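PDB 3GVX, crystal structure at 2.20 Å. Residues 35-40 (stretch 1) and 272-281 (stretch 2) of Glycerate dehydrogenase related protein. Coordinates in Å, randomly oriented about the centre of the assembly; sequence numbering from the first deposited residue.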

# COMPACT_ATOMS: atom_id res chain seq x y z
N ALA B 35 -33.31 22.64 9.05
CA ALA B 35 -33.16 21.36 8.37
C ALA B 35 -32.98 20.16 9.31
O ALA B 35 -32.74 20.31 10.51
CB ALA B 35 -31.99 21.43 7.39
N GLU B 36 -33.13 18.97 8.74
CA GLU B 36 -32.97 17.74 9.48
C GLU B 36 -31.50 17.53 9.79
O GLU B 36 -31.15 17.00 10.83
CB GLU B 36 -33.49 16.57 8.69
CG GLU B 36 -34.98 16.48 8.75
CD GLU B 36 -35.53 15.28 8.01
OE1 GLU B 36 -36.63 14.82 8.36
OE2 GLU B 36 -34.86 14.79 7.07
N ALA B 37 -30.64 17.96 8.88
CA ALA B 37 -29.22 17.81 9.08
C ALA B 37 -28.52 19.14 9.03
O ALA B 37 -28.84 20.02 8.22
CB ALA B 37 -28.64 16.86 8.05
N GLN B 38 -27.57 19.30 9.94
CA GLN B 38 -26.80 20.52 10.02
C GLN B 38 -25.32 20.15 10.04
O GLN B 38 -24.90 19.29 10.80
CB GLN B 38 -27.17 21.28 11.29
CG GLN B 38 -26.59 22.67 11.36
CD GLN B 38 -27.13 23.43 12.55
OE1 GLN B 38 -28.34 23.63 12.66
NE2 GLN B 38 -26.25 23.86 13.44
N VAL B 39 -24.55 20.80 9.18
CA VAL B 39 -23.12 20.55 9.14
C VAL B 39 -22.50 21.77 9.79
O VAL B 39 -22.82 22.90 9.44
CB VAL B 39 -22.61 20.41 7.69
CG1 VAL B 39 -21.14 20.02 7.70
CG2 VAL B 39 -23.46 19.39 6.94
N ILE B 40 -21.60 21.55 10.74
CA ILE B 40 -21.01 22.66 11.46
C ILE B 40 -19.52 22.55 11.67
O ILE B 40 -18.90 21.53 11.41
CB ILE B 40 -21.63 22.76 12.87
CG1 ILE B 40 -21.10 21.61 13.73
CG2 ILE B 40 -23.16 22.64 12.80
CD1 ILE B 40 -21.49 21.67 15.20
N ALA B 272 -17.15 14.40 5.61
CA ALA B 272 -18.18 14.97 6.48
C ALA B 272 -19.54 14.89 5.79
O ALA B 272 -20.50 14.38 6.37
CB ALA B 272 -17.84 16.43 6.83
N PHE B 273 -19.64 15.35 4.55
CA PHE B 273 -20.92 15.29 3.84
C PHE B 273 -21.36 13.86 3.58
O PHE B 273 -22.55 13.55 3.63
CB PHE B 273 -20.86 16.03 2.49
CG PHE B 273 -20.71 17.52 2.62
CD1 PHE B 273 -21.49 18.24 3.49
CD2 PHE B 273 -19.78 18.19 1.87
CE1 PHE B 273 -21.34 19.61 3.62
CE2 PHE B 273 -19.63 19.56 1.99
CZ PHE B 273 -20.41 20.26 2.87
N GLU B 274 -20.39 13.01 3.29
CA GLU B 274 -20.69 11.62 3.03
C GLU B 274 -21.30 10.96 4.24
O GLU B 274 -22.25 10.19 4.10
CB GLU B 274 -19.43 10.88 2.57
CG GLU B 274 -19.09 11.20 1.13
CD GLU B 274 -17.85 10.47 0.61
OE1 GLU B 274 -16.96 10.12 1.41
OE2 GLU B 274 -17.76 10.26 -0.62
N ASN B 275 -20.80 11.27 5.42
CA ASN B 275 -21.39 10.68 6.61
C ASN B 275 -22.83 11.12 6.77
O ASN B 275 -23.64 10.39 7.31
CB ASN B 275 -20.62 11.03 7.88
CG ASN B 275 -21.03 10.15 9.05
OD1 ASN B 275 -21.39 10.63 10.12
ND2 ASN B 275 -20.97 8.84 8.83
N VAL B 276 -23.13 12.33 6.31
CA VAL B 276 -24.50 12.85 6.39
C VAL B 276 -25.43 12.02 5.53
O VAL B 276 -26.53 11.65 5.93
CB VAL B 276 -24.55 14.32 5.93
CG1 VAL B 276 -26.00 14.72 5.63
CG2 VAL B 276 -23.94 15.23 7.01
N ARG B 277 -24.97 11.74 4.32
CA ARG B 277 -25.71 10.94 3.38
C ARG B 277 -25.89 9.52 3.90
O ARG B 277 -26.97 8.94 3.80
CB ARG B 277 -24.97 10.99 2.03
CG ARG B 277 -24.66 9.68 1.38
CD ARG B 277 -25.01 9.81 -0.08
NE ARG B 277 -26.33 9.27 -0.36
CZ ARG B 277 -26.99 9.45 -1.50
NH1 ARG B 277 -26.45 10.18 -2.47
NH2 ARG B 277 -28.17 8.87 -1.68
N ASN B 278 -24.84 8.97 4.48
CA ASN B 278 -24.87 7.62 5.03
C ASN B 278 -25.75 7.54 6.25
O ASN B 278 -26.44 6.56 6.48
CB ASN B 278 -23.47 7.17 5.41
CG ASN B 278 -22.63 6.89 4.20
OD1 ASN B 278 -21.42 6.66 4.31
ND2 ASN B 278 -23.26 6.89 3.03
N PHE B 279 -25.73 8.60 7.04
CA PHE B 279 -26.54 8.65 8.23
C PHE B 279 -28.00 8.53 7.85
O PHE B 279 -28.76 7.85 8.52
CB PHE B 279 -26.33 9.95 8.99
CG PHE B 279 -27.15 10.05 10.24
CD1 PHE B 279 -26.70 9.52 11.44
CD2 PHE B 279 -28.40 10.65 10.21
CE1 PHE B 279 -27.48 9.59 12.58
CE2 PHE B 279 -29.18 10.72 11.35
CZ PHE B 279 -28.73 10.19 12.53
N PHE B 280 -28.39 9.18 6.77
CA PHE B 280 -29.78 9.12 6.38
C PHE B 280 -30.25 7.90 5.60
O PHE B 280 -31.44 7.76 5.35
CB PHE B 280 -30.21 10.44 5.74
CG PHE B 280 -30.41 11.53 6.75
CD1 PHE B 280 -29.44 12.51 6.95
CD2 PHE B 280 -31.50 11.50 7.62
CE1 PHE B 280 -29.55 13.43 8.00
CE2 PHE B 280 -31.62 12.41 8.66
CZ PHE B 280 -30.63 13.38 8.86
N GLU B 281 -29.33 7.01 5.24
CA GLU B 281 -29.70 5.76 4.58
C GLU B 281 -29.88 4.86 5.79
O GLU B 281 -30.52 3.82 5.73
CB GLU B 281 -28.57 5.18 3.73
CG GLU B 281 -27.88 6.16 2.83
CD GLU B 281 -28.84 6.85 1.89
OE1 GLU B 281 -29.90 7.33 2.36
OE2 GLU B 281 -28.55 6.91 0.67

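No hydrogen bond or salt bridge joins these two stretches, which pack side by side. The touching residues are at least 234 positions apart in sequence. The contact is almost wholly apolar and small, burying 265 Å² in all. Strand 37-40 runs nearly antiparallel to helix 272-279, at 163°, with the axes 9.9 Å apart at their closest.

The strand alternates. Ala 37 and Val 39 point their CA-to-CB bonds toward the helix, while Gln 38 points away. Val 276 answers both: its CG1 lies 4.2 Å from CB of Ala 37, and its CG2 lies 4.2 Å from CG2 of Val 39. One helix residue thus spans two strand positions.

Phe 273 and Phe 280 extend the contact. The CA-to-CB bond of Phe 273 points sideways, but the end of the side chain comes nearer, with Phe 273 CE1 3.9 Å from Val 39 CG2. That methyl sits at the ring edge, near its plane. Phe 280 packs against Ala 37, with CE1 3.5 Å from Ala 37 CB, the closest approach in the contact. The edge of the Phe 280 ring meets Glu 36, with Phe 280 CZ 4.2 Å from Glu 36 O.

Arg 277 takes no part in the contact. Arg 277 NH2 forms a salt bridge with Glu 281 OE2, at 3.1 Å, within the second stretch.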